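Local coordinates for sulfate transporter sulfate transporter family protein (Wolinella succinogenes, PDB 4DGF), which probably exchanges sulfate or related anions across the membrane as a SulP-family transporter, of which this chain is the C-terminal STAS domain, cytoplasmic in this family, at residues Thr51-Met59 against Ile118-Val129; Ile86-Tyr97 against Leu109-Ile118. All coordinates share one frame; numbering follows the deposited sequence. Where two conformers were deposited one is given.

Contact 1: residues Thr51-Met59 against Ile118-Val129; sequences TPKVFILRM and IDKALAYAKLLV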
loop_
_atom_site.group_PDB
_atom_site.type_symbol
_atom_site.label_atom_id
_atom_site.label_comp_id
_atom_site.label_asym_id
_atom_site.label_seq_id
_atom_site.Cartn_x
_atom_site.Cartn_y
_atom_site.Cartn_z
ATOM N N THR A 51 -9.859 -8.393 -9.986
ATOM C CA THR A 51 -9.634 -7.621 -8.740
ATOM C C THR A 51 -8.912 -8.459 -7.693
ATOM O O THR A 51 -9.298 -9.599 -7.414
ATOM C CB THR A 51 -10.973 -7.076 -8.195
ATOM O OG1 THR A 51 -11.658 -6.359 -9.247
ATOM C CG2 THR A 51 -10.727 -6.133 -7.025
ATOM N N PRO A 52 -7.773 -7.922 -7.191
ATOM C CA PRO A 52 -6.953 -8.609 -6.202
ATOM C C PRO A 52 -7.722 -8.751 -4.856
ATOM O O PRO A 52 -8.505 -7.911 -4.491
ATOM C CB PRO A 52 -5.722 -7.698 -6.055
ATOM C CG PRO A 52 -6.093 -6.394 -6.677
ATOM C CD PRO A 52 -7.098 -6.734 -7.755
ATOM N N LYS A 53 -7.428 -9.804 -4.097
ATOM C CA LYS A 53 -7.993 -9.957 -2.773
ATOM C C LYS A 53 -7.266 -8.997 -1.823
ATOM O O LYS A 53 -7.857 -8.521 -0.805
ATOM C CB LYS A 53 -7.754 -11.388 -2.289
ATOM C CG LYS A 53 -8.325 -12.478 -3.211
ATOM C CD LYS A 53 -8.021 -13.839 -2.606
ATOM C CE LYS A 53 -8.198 -14.986 -3.600
ATOM N NZ LYS A 53 -9.622 -15.047 -4.024
ATOM N N VAL A 54 -5.957 -8.825 -2.112
ATOM C CA VAL A 54 -5.053 -8.008 -1.200
ATOM C C VAL A 54 -4.202 -7.141 -2.120
ATOM O O VAL A 54 -3.728 -7.642 -3.145
ATOM C CB VAL A 54 -4.124 -8.868 -0.360
ATOM C CG1 VAL A 54 -3.259 -8.053 0.601
ATOM C CG2 VAL A 54 -4.895 -9.941 0.475
ATOM N N PHE A 55 -4.010 -5.860 -1.736
ATOM C CA PHE A 55 -3.212 -4.962 -2.490
ATOM C C PHE A 55 -2.181 -4.428 -1.521
ATOM O O PHE A 55 -2.581 -3.832 -0.482
ATOM C CB PHE A 55 -4.103 -3.803 -3.088
ATOM C CG PHE A 55 -3.455 -2.963 -4.085
ATOM C CD1 PHE A 55 -3.779 -3.111 -5.440
ATOM C CD2 PHE A 55 -2.458 -2.061 -3.678
ATOM C CE1 PHE A 55 -3.038 -2.382 -6.433
ATOM C CE2 PHE A 55 -1.825 -1.234 -4.652
ATOM C CZ PHE A 55 -2.147 -1.422 -6.028
ATOM N N ILE A 56 -0.897 -4.558 -1.895
ATOM C CA ILE A 56 0.171 -4.067 -1.035
ATOM C C ILE A 56 0.742 -2.842 -1.702
ATOM O O ILE A 56 1.250 -2.889 -2.826
ATOM C CB ILE A 56 1.266 -5.138 -0.804
ATOM C CG1 ILE A 56 0.629 -6.416 -0.270
ATOM C CG2 ILE A 56 2.383 -4.552 0.141
ATOM C CD1 ILE A 56 1.575 -7.529 0.065
ATOM N N LEU A 57 0.732 -1.731 -0.965
ATOM C CA LEU A 57 1.395 -0.558 -1.475
ATOM C C LEU A 57 2.749 -0.474 -0.766
ATOM O O LEU A 57 2.778 -0.365 0.533
ATOM C CB LEU A 57 0.506 0.625 -1.067
ATOM C CG LEU A 57 0.783 1.855 -1.801
ATOM C CD1 LEU A 57 0.459 1.786 -3.299
ATOM C CD2 LEU A 57 -0.151 2.939 -1.216
ATOM N N ARG A 58 3.820 -0.669 -1.536
ATOM C CA ARG A 58 5.137 -0.637 -1.016
ATOM C C ARG A 58 5.649 0.772 -0.867
ATOM O O ARG A 58 5.853 1.482 -1.918
ATOM C CB ARG A 58 6.185 -1.453 -1.893
ATOM C CG ARG A 58 5.800 -2.936 -1.855
ATOM C CD ARG A 58 6.920 -3.821 -2.365
ATOM N NE ARG A 58 8.093 -3.754 -1.457
ATOM C CZ ARG A 58 9.243 -4.392 -1.620
ATOM N NH1 ARG A 58 9.440 -5.252 -2.653
ATOM N NH2 ARG A 58 10.157 -4.260 -0.674
HETATM N N MSE A 59 6.027 1.113 0.357
HETATM C CA MSE A 59 6.298 2.533 0.662
HETATM C C MSE A 59 7.692 2.680 1.228
HETATM O O MSE A 59 7.982 3.674 1.889
HETATM C CB MSE A 59 5.188 3.064 1.623
HETATM C CG MSE A 59 3.771 2.915 1.028
HETATM SE SE MSE A 59 2.467 3.878 2.114
HETATM C CE MSE A 59 2.674 5.672 1.230
ATOM N N ILE A 118 8.230 -5.524 3.845
ATOM C CA ILE A 118 7.480 -6.290 2.864
ATOM C C ILE A 118 7.267 -7.758 3.310
ATOM O O ILE A 118 6.176 -8.366 3.118
ATOM C CB ILE A 118 8.138 -6.229 1.451
ATOM C CG1 ILE A 118 7.265 -6.875 0.375
ATOM C CG2 ILE A 118 9.572 -6.845 1.424
ATOM C CD1 ILE A 118 5.801 -6.412 0.391
ATOM N N ASP A 119 8.282 -8.311 4.010
ATOM C CA ASP A 119 8.099 -9.683 4.492
ATOM C C ASP A 119 6.921 -9.851 5.443
ATOM O O ASP A 119 6.222 -10.852 5.402
ATOM C CB ASP A 119 9.348 -10.178 5.182
ATOM C CG ASP A 119 10.513 -10.422 4.238
ATOM O OD1 ASP A 119 10.413 -10.396 2.977
ATOM O OD2 ASP A 119 11.620 -10.660 4.779
ATOM N N LYS A 120 6.715 -8.890 6.318
ATOM C CA LYS A 120 5.592 -8.961 7.241
ATOM C C LYS A 120 4.307 -8.740 6.483
ATOM O O LYS A 120 3.318 -9.367 6.839
ATOM C CB LYS A 120 5.707 -7.840 8.306
ATOM C CG LYS A 120 7.022 -7.894 9.045
ATOM C CD LYS A 120 7.150 -6.782 10.096
ATOM C CE LYS A 120 8.443 -7.104 10.868
ATOM N NZ LYS A 120 9.051 -5.856 11.365
ATOM N N ALA A 121 4.281 -7.744 5.538
ATOM C CA ALA A 121 3.015 -7.544 4.863
ATOM C C ALA A 121 2.611 -8.824 4.076
ATOM O O ALA A 121 1.422 -9.161 3.899
ATOM C CB ALA A 121 3.070 -6.299 3.951
ATOM N N LEU A 122 3.606 -9.427 3.453
ATOM C CA LEU A 122 3.349 -10.633 2.670
ATOM C C LEU A 122 2.854 -11.808 3.522
ATOM O O LEU A 122 1.932 -12.590 3.085
ATOM C CB LEU A 122 4.589 -11.121 1.924
ATOM C CG LEU A 122 4.772 -10.374 0.598
ATOM C CD1 LEU A 122 6.149 -10.713 -0.036
ATOM C CD2 LEU A 122 3.672 -10.518 -0.473
ATOM N N ALA A 123 3.494 -11.948 4.648
ATOM C CA ALA A 123 3.026 -12.995 5.623
ATOM C C ALA A 123 1.539 -12.790 5.934
ATOM O O ALA A 123 0.774 -13.731 5.947
ATOM C CB ALA A 123 3.833 -12.926 6.882
ATOM N N TYR A 124 1.135 -11.538 6.271
ATOM C CA TYR A 124 -0.253 -11.255 6.453
ATOM C C TYR A 124 -1.190 -11.415 5.246
ATOM O O TYR A 124 -2.330 -11.863 5.366
ATOM C CB TYR A 124 -0.347 -9.849 7.067
ATOM C CG TYR A 124 -1.635 -9.515 7.692
ATOM C CD1 TYR A 124 -2.108 -10.284 8.788
ATOM C CD2 TYR A 124 -2.403 -8.435 7.271
ATOM C CE1 TYR A 124 -3.304 -9.956 9.416
ATOM C CE2 TYR A 124 -3.602 -8.048 7.945
ATOM C CZ TYR A 124 -4.031 -8.838 9.004
ATOM O OH TYR A 124 -5.209 -8.556 9.669
ATOM N N ALA A 125 -0.784 -10.921 4.089
ATOM C CA ALA A 125 -1.467 -11.152 2.873
ATOM C C ALA A 125 -1.705 -12.667 2.600
ATOM O O ALA A 125 -2.771 -13.047 2.215
ATOM C CB ALA A 125 -0.630 -10.566 1.698
ATOM N N LYS A 126 -0.702 -13.489 2.829
ATOM C CA LYS A 126 -0.817 -14.900 2.639
ATOM C C LYS A 126 -1.925 -15.447 3.549
ATOM O O LYS A 126 -2.749 -16.253 3.111
ATOM C CB LYS A 126 0.539 -15.587 2.926
ATOM C CG LYS A 126 0.471 -17.133 2.693
ATOM C CD LYS A 126 1.852 -17.733 2.549
ATOM C CE LYS A 126 1.778 -19.207 2.071
ATOM N NZ LYS A 126 1.382 -19.985 3.291
ATOM N N LEU A 127 -1.941 -15.011 4.787
ATOM C CA LEU A 127 -2.919 -15.483 5.782
ATOM C C LEU A 127 -4.324 -15.077 5.327
ATOM O O LEU A 127 -5.255 -15.900 5.288
ATOM C CB LEU A 127 -2.522 -14.951 7.152
ATOM C CG LEU A 127 -3.411 -15.187 8.392
ATOM C CD1 LEU A 127 -2.485 -14.933 9.579
ATOM C CD2 LEU A 127 -4.591 -14.209 8.498
ATOM N N LEU A 128 -4.441 -13.867 4.792
ATOM C CA LEU A 128 -5.714 -13.338 4.349
ATOM C C LEU A 128 -6.234 -14.095 3.182
ATOM O O LEU A 128 -7.451 -14.302 3.084
ATOM C CB LEU A 128 -5.636 -11.831 3.969
ATOM C CG LEU A 128 -5.398 -10.889 5.113
ATOM C CD1 LEU A 128 -5.103 -9.505 4.501
ATOM C CD2 LEU A 128 -6.543 -10.838 6.128
ATOM N N VAL A 129 -5.372 -14.414 2.214
ATOM C CA VAL A 129 -5.828 -15.168 1.036
ATOM C C VAL A 129 -6.236 -16.603 1.466
ATOM O O VAL A 129 -7.291 -17.033 1.110
ATOM C CB VAL A 129 -4.819 -15.146 -0.159
ATOM C CG1 VAL A 129 -5.302 -16.116 -1.242
ATOM C CG2 VAL A 129 -4.738 -13.734 -0.728
#
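Arg58 lays one face of its guanidinium over Ile118, while hydrogen bonds to Asp13 O and Thr15 OG1 hold its NH1. The bend at chi3 (66°) turns the group across the isoleucine, whose CB sits 3.4 Å above the guanidinium plane, toward its rim; Ile118 CG2 comes to 3.4 Å from Arg58 NH2.

From here the contact runs along strand 54-58, which is almost antiparallel to helix 118-129 (171°, axes 9.4 Å apart). Ile56, modelled in two conformers, has in one of them CG2 against Ile118 CD1, the two side chains crossing at about a right angle, and CD1 within 3.7 Å of Leu122 CD2. The methyl of Ala125 meets both Ile56 CD1 and Val54 CG1, the latter at 3.8 Å. Val54 turns its other branch, CG2, to Leu128 CB and Val129 CG2. At the N-terminal end of the strand, the aliphatic part of Lys53 crosses Val129 at about a right angle, its CD 3.8 Å from Val129 CG2.

Val54 and Ile56 face the helix, whereas Phe55 and Leu57 meet helix 67-83, the alternation of a STAS-domain sheet with helices on both faces. No hydrogen bond spans the two segments: apolar packing carries the contact, and Arg58 NH1 gives its hydrogen bonds to Asp13 and Thr15, not to the helix.

Contact 2: residues Ile86-Tyr97 against Leu109-Ile118; sequences ILLLSGVSDRLY and LGEERVFDHI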
loop_
_atom_site.group_PDB
_atom_site.type_symbol
_atom_site.label_atom_id
_atom_site.label_comp_id
_atom_site.label_asym_id
_atom_site.label_seq_id
_atom_site.Cartn_x
_atom_site.Cartn_y
_atom_site.Cartn_z
ATOM N N ILE A 86 -8.460 -5.834 0.229
ATOM C CA ILE A 86 -7.829 -5.384 1.468
ATOM C C ILE A 86 -6.501 -4.642 1.106
ATOM O O ILE A 86 -5.592 -5.249 0.573
ATOM C CB ILE A 86 -7.546 -6.593 2.386
ATOM C CG1 ILE A 86 -8.893 -7.200 2.837
ATOM C CG2 ILE A 86 -6.734 -6.103 3.590
ATOM C CD1 ILE A 86 -8.820 -8.580 3.515
ATOM N N LEU A 87 -6.396 -3.384 1.501
ATOM C CA LEU A 87 -5.164 -2.601 1.344
ATOM C C LEU A 87 -4.225 -2.823 2.551
ATOM O O LEU A 87 -4.665 -2.735 3.680
ATOM C CB LEU A 87 -5.540 -1.109 1.244
ATOM C CG LEU A 87 -4.396 -0.149 0.910
ATOM C CD1 LEU A 87 -3.684 -0.563 -0.380
ATOM C CD2 LEU A 87 -4.889 1.324 0.816
ATOM N N LEU A 88 -2.956 -3.141 2.264
ATOM C CA LEU A 88 -1.859 -3.194 3.253
ATOM C C LEU A 88 -0.782 -2.127 2.797
ATOM O O LEU A 88 -0.573 -1.888 1.623
ATOM C CB LEU A 88 -1.177 -4.551 3.320
ATOM C CG LEU A 88 -2.160 -5.752 3.520
ATOM C CD1 LEU A 88 -1.382 -7.068 3.545
ATOM C CD2 LEU A 88 -3.012 -5.602 4.810
ATOM N N LEU A 89 -0.179 -1.504 3.772
ATOM C CA LEU A 89 1.047 -0.701 3.467
ATOM C C LEU A 89 2.247 -1.413 3.994
ATOM O O LEU A 89 2.193 -1.931 5.114
ATOM C CB LEU A 89 1.001 0.677 4.162
ATOM C CG LEU A 89 -0.347 1.314 4.150
ATOM C CD1 LEU A 89 -0.136 2.623 4.937
ATOM C CD2 LEU A 89 -0.775 1.630 2.696
ATOM N N SER A 90 3.342 -1.483 3.230
ATOM C CA SER A 90 4.556 -2.078 3.769
ATOM C C SER A 90 5.644 -1.020 3.661
ATOM O O SER A 90 5.502 -0.026 2.894
ATOM C CB SER A 90 4.999 -3.329 3.004
ATOM O OG SER A 90 5.335 -3.054 1.662
ATOM N N GLY A 91 6.730 -1.288 4.376
ATOM C CA GLY A 91 7.946 -0.457 4.336
ATOM C C GLY A 91 7.684 0.959 4.886
ATOM O O GLY A 91 8.350 1.911 4.485
ATOM N N VAL A 92 6.743 1.029 5.798
ATOM C CA VAL A 92 6.380 2.385 6.338
ATOM C C VAL A 92 7.400 2.774 7.438
ATOM O O VAL A 92 7.503 2.115 8.502
ATOM C CB VAL A 92 4.962 2.410 6.905
ATOM C CG1 VAL A 92 4.667 3.741 7.581
ATOM C CG2 VAL A 92 3.921 2.140 5.830
ATOM N N SER A 93 8.169 3.829 7.169
ATOM C CA SER A 93 9.208 4.270 8.134
ATOM C C SER A 93 8.473 4.985 9.319
ATOM O O SER A 93 7.339 5.343 9.242
ATOM C CB SER A 93 10.127 5.304 7.494
ATOM O OG SER A 93 9.355 6.458 7.133
ATOM N N ASP A 94 9.189 5.187 10.408
ATOM C CA ASP A 94 8.611 5.957 11.514
ATOM C C ASP A 94 8.210 7.389 11.148
ATOM O O ASP A 94 7.152 7.833 11.553
ATOM C CB ASP A 94 9.649 5.976 12.649
ATOM C CG ASP A 94 9.710 4.672 13.408
ATOM O OD1 ASP A 94 8.888 3.751 13.165
ATOM O OD2 ASP A 94 10.625 4.561 14.285
ATOM N N ARG A 95 8.934 8.038 10.224
ATOM C CA ARG A 95 8.539 9.379 9.832
ATOM C C ARG A 95 7.280 9.335 8.970
ATOM O O ARG A 95 6.304 10.065 9.217
ATOM C CB ARG A 95 9.678 10.042 9.104
ATOM C CG ARG A 95 9.151 11.349 8.558
ATOM C CD ARG A 95 10.226 11.971 7.738
ATOM N NE ARG A 95 9.620 13.255 7.383
ATOM C CZ ARG A 95 10.277 14.290 6.899
ATOM N NH1 ARG A 95 11.581 14.182 6.653
ATOM N NH2 ARG A 95 9.584 15.382 6.577
ATOM N N LEU A 96 7.233 8.389 8.023
ATOM C CA LEU A 96 5.952 8.299 7.266
ATOM C C LEU A 96 4.730 7.981 8.127
ATOM O O LEU A 96 3.608 8.535 7.917
ATOM C CB LEU A 96 6.117 7.293 6.113
ATOM C CG LEU A 96 4.844 7.159 5.276
ATOM C CD1 LEU A 96 4.544 8.472 4.564
ATOM C CD2 LEU A 96 5.186 6.163 4.158
ATOM N N TYR A 97 4.892 7.070 9.063
ATOM C CA TYR A 97 3.803 6.651 9.921
ATOM C C TYR A 97 3.281 7.913 10.672
ATOM O O TYR A 97 2.074 8.101 10.772
ATOM C CB TYR A 97 4.335 5.609 10.948
ATOM C CG TYR A 97 3.267 5.121 11.897
ATOM C CD1 TYR A 97 2.514 4.002 11.613
ATOM C CD2 TYR A 97 3.034 5.817 13.064
ATOM C CE1 TYR A 97 1.564 3.546 12.526
ATOM C CE2 TYR A 97 2.091 5.372 13.951
ATOM C CZ TYR A 97 1.351 4.234 13.655
ATOM O OH TYR A 97 0.382 3.769 14.547
ATOM N N LEU A 109 -7.447 3.187 8.349
ATOM C CA LEU A 109 -7.102 1.940 7.659
ATOM C C LEU A 109 -7.065 0.800 8.641
ATOM O O LEU A 109 -7.478 -0.349 8.356
ATOM C CB LEU A 109 -5.678 2.096 7.060
ATOM C CG LEU A 109 -5.245 0.883 6.221
ATOM C CD1 LEU A 109 -6.200 0.673 5.024
ATOM C CD2 LEU A 109 -3.827 1.104 5.789
ATOM N N GLY A 110 -6.569 1.117 9.834
ATOM C CA GLY A 110 -6.318 0.138 10.893
ATOM C C GLY A 110 -4.824 -0.158 11.031
ATOM O O GLY A 110 -4.121 -0.489 10.027
ATOM N N GLU A 111 -4.285 -0.037 12.245
ATOM C CA GLU A 111 -2.843 -0.257 12.450
ATOM C C GLU A 111 -2.374 -1.616 12.002
ATOM O O GLU A 111 -1.194 -1.783 11.678
ATOM C CB GLU A 111 -2.531 -0.208 13.969
ATOM C CG GLU A 111 -2.488 1.150 14.557
ATOM C CD GLU A 111 -2.364 1.098 16.077
ATOM O OE1 GLU A 111 -3.023 1.929 16.762
ATOM O OE2 GLU A 111 -1.627 0.217 16.589
ATOM N N GLU A 112 -3.249 -2.624 12.118
ATOM C CA GLU A 112 -2.822 -3.972 11.802
ATOM C C GLU A 112 -2.560 -4.186 10.290
ATOM O O GLU A 112 -1.999 -5.220 9.867
ATOM C CB GLU A 112 -3.875 -4.975 12.335
ATOM C CG GLU A 112 -5.078 -5.134 11.428
ATOM C CD GLU A 112 -6.097 -4.003 11.549
ATOM O OE1 GLU A 112 -5.952 -3.023 12.407
ATOM O OE2 GLU A 112 -7.085 -4.132 10.766
ATOM N N ARG A 113 -2.943 -3.196 9.496
ATOM C CA ARG A 113 -2.676 -3.188 8.020
ATOM C C ARG A 113 -1.366 -2.470 7.584
ATOM O O ARG A 113 -1.105 -2.387 6.356
ATOM C CB ARG A 113 -3.808 -2.494 7.295
ATOM C CG ARG A 113 -5.244 -2.950 7.661
ATOM C CD ARG A 113 -5.704 -4.074 6.831
ATOM N NE ARG A 113 -7.157 -4.268 6.898
ATOM C CZ ARG A 113 -8.013 -3.690 6.054
ATOM N NH1 ARG A 113 -7.559 -2.904 5.028
ATOM N NH2 ARG A 113 -9.289 -3.977 6.165
ATOM N N VAL A 114 -0.556 -1.979 8.570
ATOM C CA VAL A 114 0.551 -1.122 8.264
ATOM C C VAL A 114 1.792 -1.877 8.773
ATOM O O VAL A 114 1.850 -2.255 9.998
ATOM C CB VAL A 114 0.389 0.261 8.987
ATOM C CG1 VAL A 114 1.553 1.152 8.626
ATOM C CG2 VAL A 114 -0.940 0.868 8.511
ATOM N N PHE A 115 2.781 -2.068 7.895
ATOM C CA PHE A 115 3.996 -2.804 8.186
ATOM C C PHE A 115 5.275 -2.076 7.877
ATOM O O PHE A 115 5.284 -1.257 6.965
ATOM C CB PHE A 115 4.039 -4.099 7.368
ATOM C CG PHE A 115 2.797 -4.980 7.614
ATOM C CD1 PHE A 115 2.821 -5.976 8.606
ATOM C CD2 PHE A 115 1.628 -4.705 6.942
ATOM C CE1 PHE A 115 1.653 -6.724 8.866
ATOM C CE2 PHE A 115 0.486 -5.435 7.240
ATOM C CZ PHE A 115 0.504 -6.458 8.166
ATOM N N ASP A 116 6.380 -2.440 8.587
ATOM C CA ASP A 116 7.569 -1.753 8.299
ATOM C C ASP A 116 8.435 -2.485 7.292
ATOM O O ASP A 116 9.560 -1.992 6.996
ATOM C CB ASP A 116 8.382 -1.448 9.554
ATOM C CG ASP A 116 8.790 -2.700 10.304
ATOM O OD1 ASP A 116 8.799 -3.786 9.713
ATOM O OD2 ASP A 116 9.148 -2.616 11.520
ATOM N N HIS A 117 7.917 -3.590 6.792
ATOM C CA HIS A 117 8.711 -4.474 5.945
ATOM C C HIS A 117 7.788 -5.320 5.107
ATOM O O HIS A 117 6.767 -5.889 5.594
ATOM C CB HIS A 117 9.629 -5.421 6.758
ATOM C CG HIS A 117 10.814 -5.965 5.921
ATOM N ND1 HIS A 117 10.741 -7.060 5.086
ATOM C CD2 HIS A 117 12.111 -5.474 5.764
ATOM C CE1 HIS A 117 11.912 -7.229 4.447
ATOM N NE2 HIS A 117 12.743 -6.278 4.837
ATOM N N ILE A 118 8.230 -5.524 3.845
ATOM C CA ILE A 118 7.480 -6.290 2.864
ATOM C C ILE A 118 7.267 -7.758 3.310
ATOM O O ILE A 118 6.176 -8.366 3.118
ATOM C CB ILE A 118 8.138 -6.229 1.451
ATOM C CG1 ILE A 118 7.265 -6.875 0.375
ATOM C CG2 ILE A 118 9.572 -6.845 1.424
ATOM C CD1 ILE A 118 5.801 -6.412 0.391
HETATM O O HOH W 1 -8.948 -1.908 2.417
#
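Leu89 and Arg113 are joined through their backbones, Leu89 N donating to Arg113 O at 2.9 Å. Phe115 N returns a bond to Leu89 O (2.8 Å). Past the end of the strand, Val92 N bonds to Phe115 O (3.0 Å), as the chain turns at Gly91 with positive phi. Leu89 with Val114 forms a single bridge between chains running the same way, so that residues 113-115 extend the parallel STAS sheet beyond strand 86-90 by a short, strand-like edge.

The polar side-chain bonding centres on Arg113. A turn at chi2 (-89°) bends its chain across Leu88, with Arg113 CD against Leu88 CD2, and brings the guanidinium to Leu87 O, to which NH1 donates at 3.2 Å, on a lone pair in the carbonyl plane. A water in the guanidinium plane accepts from both NH1 and Leu87 N, fixing that edge further. Ile86 CG2 lies over one face, 3.6 Å from Arg113 NH1, and Leu109 O over the opposite one. The Phe115 ring turns its edge to a carbonyl oxygen, Leu89 O, which lies in the ring plane, 3.4 Å from Phe115 CD2.

Apolar contacts join the strand and the start of the next helix to the 109-115 segment. Leu89 CG meets Leu109 CD2 at 3.9 Å, and Leu89 and Val114 run alongside each other, Leu89 CD1 against Val114 CG2. Val114 CG1 touches Val92 CG2 (3.8 Å) and the edge of the Tyr97 ring, and Leu88 CD2 lies near the edge of the Phe115 ring.

Two helix starts flank the contact: Ser93 OG caps Leu96 N, and His117 ND1 accepts from Asp119 N.

From the N terminus, strand 54-58 comes after strand 24-28 and contributes the first half of contact 1. The chain then passes through helix 67-83 to strand 86-90, where contact 2 begins. Helices 94-103 and 105-109 follow, and the return of residues 109-118 to the edge of strand 86-90 closes that short loop. Helix 118-130 starts at once and comes back to strand 54-58, closing the longer loop of contact 1 around the shorter one. Ile118 belongs to both contacts. Strands 54-58 and 86-90 are sheet neighbours, so together the contacts tie the last helix and its lead-in to adjacent strands; Phe115 also packs on Lys120.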